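Local coordinates for CBS domain containing membrane protein (Sphaerobacter thermophilus, PDB 4ESY) that is of unknown function but carries a C-terminal pair of CBS motifs that probably binds a regulatory ligand such as an adenine nucleotide, at residues I136-V141 against I150-D155; V18-I23 against D122-I127. All blocks are in the same frame, centred on the assembly; numbering follows the deposited sequence.

Contact 1 (I136-V141 against I150-D155); sequences IHRIPV and IVTRRD
Arg-153 crosses the His-137 ring obliquely, with NE 3.3 Å from ND1 and the guanidinium turned 64° from the ring plane. The two residues stand at the open end of the beta hairpin formed by strands 138-143 and 146-152, in the second CBS motif of the chain. CG of Arg-153 is anti to the backbone N (chi1 -171°) and the chain bends at chi3, so that NH2 donates to Ile-136 O at 2.8 Å; the acceptor lies near the guanidinium plane, while NH2 stands above the plane of the carbonyl. Its own backbone N holds His-137 O at 3.0 Å, and one arginine thus grips two successive carbonyls. Ile-139 and Val-151 form the hydrogen-bonded antiparallel pair, with N-to-O bonds in both directions; their side chains face helix 124-134. On the other face the aliphatic part of Arg-138 crosses Ile-150 and Thr-152 obliquely, CG touching both CG2 methyls, while its NH1 bonds to the oxidised cysteine at position 51. Thr-152 ends the strand and caps helix 153-157 in a capping box: Asp-155 N donates to Thr-152 OG1 at 3.1 Å, and Thr-152 N returns a nearly straight bond to Asp-155 OD2, entering from above the carboxylate plane.

Contact 2 (V18-I23 against D122-I127); sequences VPIRDI and DSVGSI
Backbones meet at a single bridge, Pro-19 beside Ser-123 with their CA atoms 4.3 Å apart. Two bonds flank it, each nearly along the C=O axis: Ile-20 N to Asp-122 O at 2.7 Å, almost straight, and Val-124 N to Val-18 O at 2.8 Å. The bridge ties the loop after helix 2-17, in the first CBS motif, to the start of helix 124-134 in the second. Ile-20 buries the most surface: its CG1, anti to the carbonyl carbon, passes over Asp-122 O, and CD1 meets CG2 of Ile-127 at 3.3 Å, tighter than usual van der Waals contact, the two side chains crossing at about a right angle. Val-124 CG2 touches Val-18, which lies beside it pointing the same way, and also CG2 of Ile-23, which comes obliquely at 4.0 Å. Ser-123 caps the helix, OG taking Ser-126 N at 3.1 Å, while Ser-126 OG donates in plane to a lone pair of Ser-123 O, which also accepts from Ile-127 N. Asp-122 turns OD2 back to Ala-119 N. Both bonds between the segments are main chain to main chain, so the polar join does not depend on side-chain chemistry; the fit rests on aliphatic groups, and the serine bonds organise the helix start.

In the fold
From the N terminus, helix 2-17 runs into 18-23, where contact 2 opens; it closes 99 residues later at 122-127, a long loop that takes in the three-stranded sheet of the first CBS motif and helices 83-86, 92-102 and 107-110. Helix 124-134 then leads directly to 136-141, and contact 1 closes a short hairpin at 150-155. The two are in series, neither nested nor crossed, with centres about 11 Å apart. They share one apolar core: Ile-127 packs on Ile-139 and Val-151, Val-141 on Ile-20, and Ile-23 on Val-151. The loop at 18-23 is thereby bound to the helix and hairpin of the second CBS motif.

Contact 1 (I136-V141 against I150-D155)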
loop_
_atom_site.group_PDB
_atom_site.type_symbol
_atom_site.label_atom_id
_atom_site.label_comp_id
_atom_site.label_asym_id
_atom_site.label_seq_id
_atom_site.Cartn_x
_atom_site.Cartn_y
_atom_site.Cartn_z
ATOM N N ILE B 136 12.003 -7.517 -2.569
ATOM C CA ILE B 136 11.652 -6.568 -1.522
ATOM C C ILE B 136 10.514 -5.684 -1.967
ATOM O O ILE B 136 10.126 -5.716 -3.123
ATOM C CB ILE B 136 12.858 -5.712 -1.102
ATOM C CG1 ILE B 136 13.461 -5.002 -2.309
ATOM C CG2 ILE B 136 13.904 -6.592 -0.436
ATOM C CD1 ILE B 136 14.805 -4.389 -2.018
ATOM N N HIS B 137 9.970 -4.897 -1.044
ATOM C CA HIS B 137 8.801 -4.072 -1.341
ATOM C C HIS B 137 9.053 -2.565 -1.326
ATOM O O HIS B 137 8.168 -1.778 -1.724
ATOM C CB HIS B 137 7.664 -4.394 -0.384
ATOM C CG HIS B 137 7.187 -5.812 -0.476
ATOM N ND1 HIS B 137 6.356 -6.253 -1.489
ATOM C CD2 HIS B 137 7.442 -6.889 0.303
ATOM C CE1 HIS B 137 6.113 -7.541 -1.320
ATOM N NE2 HIS B 137 6.757 -7.950 -0.239
ATOM N N ARG B 138 10.242 -2.162 -0.881
ATOM C CA ARG B 138 10.541 -0.742 -0.708
ATOM C C ARG B 138 12.014 -0.511 -0.923
ATOM O O ARG B 138 12.812 -1.262 -0.392
ATOM C CB ARG B 138 10.276 -0.333 0.737
ATOM C CG ARG B 138 8.924 0.249 0.994
ATOM C CD ARG B 138 8.736 0.436 2.494
ATOM N NE ARG B 138 8.472 -0.820 3.170
ATOM C CZ ARG B 138 7.252 -1.301 3.390
ATOM N NH1 ARG B 138 6.186 -0.622 2.978
ATOM N NH2 ARG B 138 7.098 -2.456 4.026
ATOM N N ILE B 139 12.374 0.560 -1.627
ATOM C CA ILE B 139 13.779 0.917 -1.787
ATOM C C ILE B 139 13.944 2.410 -1.620
ATOM O O ILE B 139 13.327 3.172 -2.377
ATOM C CB ILE B 139 14.289 0.539 -3.193
ATOM C CG1 ILE B 139 14.315 -0.994 -3.339
ATOM C CG2 ILE B 139 15.704 1.145 -3.449
ATOM C CD1 ILE B 139 14.569 -1.504 -4.773
ATOM N N PRO B 140 14.811 2.828 -0.687
ATOM C CA PRO B 140 15.127 4.236 -0.451
ATOM C C PRO B 140 15.957 4.855 -1.602
ATOM O O PRO B 140 16.797 4.194 -2.204
ATOM C CB PRO B 140 15.905 4.219 0.891
ATOM C CG PRO B 140 16.503 2.865 0.970
ATOM C CD PRO B 140 15.544 1.933 0.233
ATOM N N VAL B 141 15.657 6.102 -1.937
ATOM C CA VAL B 141 16.406 6.835 -2.954
ATOM C C VAL B 141 17.226 7.872 -2.210
ATOM O O VAL B 141 16.717 8.600 -1.366
ATOM C CB VAL B 141 15.482 7.481 -4.008
ATOM C CG1 VAL B 141 16.299 8.081 -5.148
ATOM C CG2 VAL B 141 14.506 6.438 -4.567
ATOM N N ILE B 150 11.234 7.200 -1.089
ATOM C CA ILE B 150 11.165 5.745 -0.977
ATOM C C ILE B 150 10.284 5.266 -2.117
ATOM O O ILE B 150 9.191 5.778 -2.311
ATOM C CB ILE B 150 10.571 5.248 0.355
ATOM C CG1 ILE B 150 11.545 5.437 1.511
ATOM C CG2 ILE B 150 10.274 3.729 0.271
ATOM C CD1 ILE B 150 10.922 5.146 2.901
ATOM N N VAL B 151 10.785 4.328 -2.904
ATOM C CA VAL B 151 10.010 3.817 -4.024
ATOM C C VAL B 151 9.445 2.467 -3.579
ATOM O O VAL B 151 10.170 1.620 -3.039
ATOM C CB VAL B 151 10.883 3.657 -5.278
ATOM C CG1 VAL B 151 10.161 2.795 -6.359
ATOM C CG2 VAL B 151 11.271 5.029 -5.816
ATOM N N THR B 152 8.138 2.299 -3.718
ATOM C CA THR B 152 7.511 1.044 -3.318
ATOM C C THR B 152 7.122 0.202 -4.536
ATOM O O THR B 152 7.080 0.686 -5.664
ATOM C CB THR B 152 6.233 1.298 -2.517
ATOM O OG1 THR B 152 5.307 1.990 -3.365
ATOM C CG2 THR B 152 6.545 2.176 -1.303
ATOM N N ARG B 153 6.782 -1.049 -4.276
ATOM C CA ARG B 153 6.284 -1.940 -5.310
ATOM C C ARG B 153 4.994 -1.346 -5.902
ATOM O O ARG B 153 4.835 -1.335 -7.102
ATOM C CB ARG B 153 6.087 -3.348 -4.737
ATOM C CG ARG B 153 5.770 -4.421 -5.745
ATOM C CD ARG B 153 5.736 -5.801 -5.077
ATOM N NE ARG B 153 7.078 -6.272 -4.709
ATOM C CZ ARG B 153 7.798 -7.134 -5.434
ATOM N NH1 ARG B 153 7.300 -7.632 -6.568
ATOM N NH2 ARG B 153 9.006 -7.518 -5.024
ATOM N N ARG B 154 4.108 -0.803 -5.063
ATOM C CA ARG B 154 2.900 -0.154 -5.573
ATOM C C ARG B 154 3.176 0.974 -6.579
ATOM O O ARG B 154 2.487 1.064 -7.604
ATOM C CB ARG B 154 2.014 0.390 -4.439
ATOM C CG ARG B 154 0.904 1.320 -4.990
ATOM C CD ARG B 154 -0.079 1.867 -3.931
ATOM N NE ARG B 154 -1.126 2.697 -4.539
ATOM C CZ ARG B 154 -1.968 3.463 -3.837
ATOM N NH1 ARG B 154 -1.861 3.515 -2.503
ATOM N NH2 ARG B 154 -2.904 4.195 -4.457
ATOM N N ASP B 155 4.140 1.849 -6.266
ATOM C CA ASP B 155 4.576 2.878 -7.203
ATOM C C ASP B 155 4.959 2.273 -8.549
ATOM O O ASP B 155 4.596 2.780 -9.613
ATOM C CB ASP B 155 5.813 3.645 -6.685
ATOM C CG ASP B 155 5.556 4.411 -5.356
ATOM O OD1 ASP B 155 4.398 4.866 -5.130
ATOM O OD2 ASP B 155 6.527 4.558 -4.545
#

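Contact 2 (V18-I23 against D122-I127)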
loop_
_atom_site.group_PDB
_atom_site.type_symbol
_atom_site.label_atom_id
_atom_site.label_comp_id
_atom_site.label_asym_id
_atom_site.label_seq_id
_atom_site.Cartn_x
_atom_site.Cartn_y
_atom_site.Cartn_z
ATOM N N VAL B 18 12.813 5.764 -17.930
ATOM C CA VAL B 18 12.464 6.928 -17.103
ATOM C C VAL B 18 13.357 7.038 -15.850
ATOM O O VAL B 18 13.534 6.071 -15.124
ATOM C CB VAL B 18 10.997 6.802 -16.666
ATOM C CG1 VAL B 18 10.620 7.864 -15.606
ATOM C CG2 VAL B 18 10.065 6.833 -17.909
ATOM N N PRO B 19 13.941 8.215 -15.590
ATOM C CA PRO B 19 14.784 8.209 -14.377
ATOM C C PRO B 19 13.929 8.238 -13.119
ATOM O O PRO B 19 12.850 8.838 -13.113
ATOM C CB PRO B 19 15.634 9.486 -14.495
ATOM C CG PRO B 19 14.888 10.361 -15.480
ATOM C CD PRO B 19 14.101 9.435 -16.395
ATOM N N ILE B 20 14.410 7.558 -12.084
ATOM C CA ILE B 20 13.753 7.542 -10.779
ATOM C C ILE B 20 13.266 8.899 -10.310
ATOM O O ILE B 20 12.134 9.023 -9.853
ATOM C CB ILE B 20 14.663 6.936 -9.675
ATOM C CG1 ILE B 20 14.757 5.439 -9.876
ATOM C CG2 ILE B 20 14.055 7.159 -8.297
ATOM C CD1 ILE B 20 13.381 4.847 -9.972
ATOM N N ARG B 21 14.104 9.917 -10.426
ATOM C CA ARG B 21 13.723 11.227 -9.891
ATOM C C ARG B 21 12.392 11.732 -10.491
ATOM O O ARG B 21 11.698 12.528 -9.869
ATOM C CB ARG B 21 14.856 12.262 -10.027
ATOM C CG ARG B 21 14.667 13.268 -11.155
ATOM C CD ARG B 21 15.965 13.984 -11.510
ATOM N NE ARG B 21 16.588 13.358 -12.672
ATOM C CZ ARG B 21 17.854 12.961 -12.722
ATOM N NH1 ARG B 21 18.652 13.144 -11.670
ATOM N NH2 ARG B 21 18.320 12.384 -13.826
ATOM N N ASP B 22 12.019 11.221 -11.670
ATOM C CA ASP B 22 10.752 11.592 -12.317
ATOM C C ASP B 22 9.521 10.983 -11.626
ATOM O O ASP B 22 8.428 11.477 -11.792
ATOM C CB ASP B 22 10.746 11.202 -13.799
ATOM C CG ASP B 22 11.513 12.177 -14.671
ATOM O OD1 ASP B 22 11.988 13.223 -14.168
ATOM O OD2 ASP B 22 11.624 11.908 -15.882
ATOM N N ILE B 23 9.697 9.910 -10.863
ATOM C CA ILE B 23 8.562 9.302 -10.196
ATOM C C ILE B 23 8.455 9.694 -8.728
ATOM O O ILE B 23 7.460 9.358 -8.074
ATOM C CB ILE B 23 8.497 7.765 -10.353
ATOM C CG1 ILE B 23 9.527 7.046 -9.483
ATOM C CG2 ILE B 23 8.685 7.373 -11.820
ATOM C CD1 ILE B 23 9.377 5.492 -9.528
ATOM N N ASP B 122 19.185 6.848 -11.454
ATOM C CA ASP B 122 18.976 5.460 -11.912
ATOM C C ASP B 122 17.624 5.316 -12.657
ATOM O O ASP B 122 16.687 6.087 -12.452
ATOM C CB ASP B 122 18.958 4.473 -10.720
ATOM C CG ASP B 122 20.323 4.320 -9.999
ATOM O OD1 ASP B 122 21.385 4.557 -10.634
ATOM O OD2 ASP B 122 20.313 3.915 -8.787
ATOM N N SER B 123 17.489 4.286 -13.473
ATOM C CA SER B 123 16.266 4.132 -14.241
ATOM C C SER B 123 15.203 3.337 -13.493
ATOM O O SER B 123 15.489 2.498 -12.644
ATOM C CB SER B 123 16.565 3.445 -15.581
ATOM O OG SER B 123 16.874 2.101 -15.341
ATOM N N VAL B 124 13.959 3.573 -13.866
ATOM C CA VAL B 124 12.852 2.750 -13.390
ATOM C C VAL B 124 13.131 1.240 -13.585
ATOM O O VAL B 124 12.946 0.446 -12.653
ATOM C CB VAL B 124 11.524 3.188 -14.078
ATOM C CG1 VAL B 124 10.481 2.082 -14.041
ATOM C CG2 VAL B 124 11.003 4.487 -13.443
ATOM N N GLY B 125 13.598 0.858 -14.777
ATOM C CA GLY B 125 13.890 -0.534 -15.071
ATOM C C GLY B 125 14.861 -1.125 -14.061
ATOM O O GLY B 125 14.675 -2.222 -13.544
ATOM N N SER B 126 15.887 -0.366 -13.725
ATOM C CA SER B 126 16.939 -0.894 -12.866
ATOM C C SER B 126 16.447 -1.062 -11.409
ATOM O O SER B 126 16.789 -2.030 -10.733
ATOM C CB SER B 126 18.155 0.038 -12.936
ATOM O OG SER B 126 17.886 1.236 -12.217
ATOM N N ILE B 127 15.639 -0.126 -10.915
ATOM C CA ILE B 127 15.073 -0.297 -9.583
ATOM C C ILE B 127 14.019 -1.434 -9.588
ATOM O O ILE B 127 13.955 -2.248 -8.672
ATOM C CB ILE B 127 14.573 1.063 -8.978
ATOM C CG1 ILE B 127 14.226 0.923 -7.502
ATOM C CG2 ILE B 127 13.331 1.528 -9.635
ATOM C CD1 ILE B 127 14.307 2.277 -6.730
#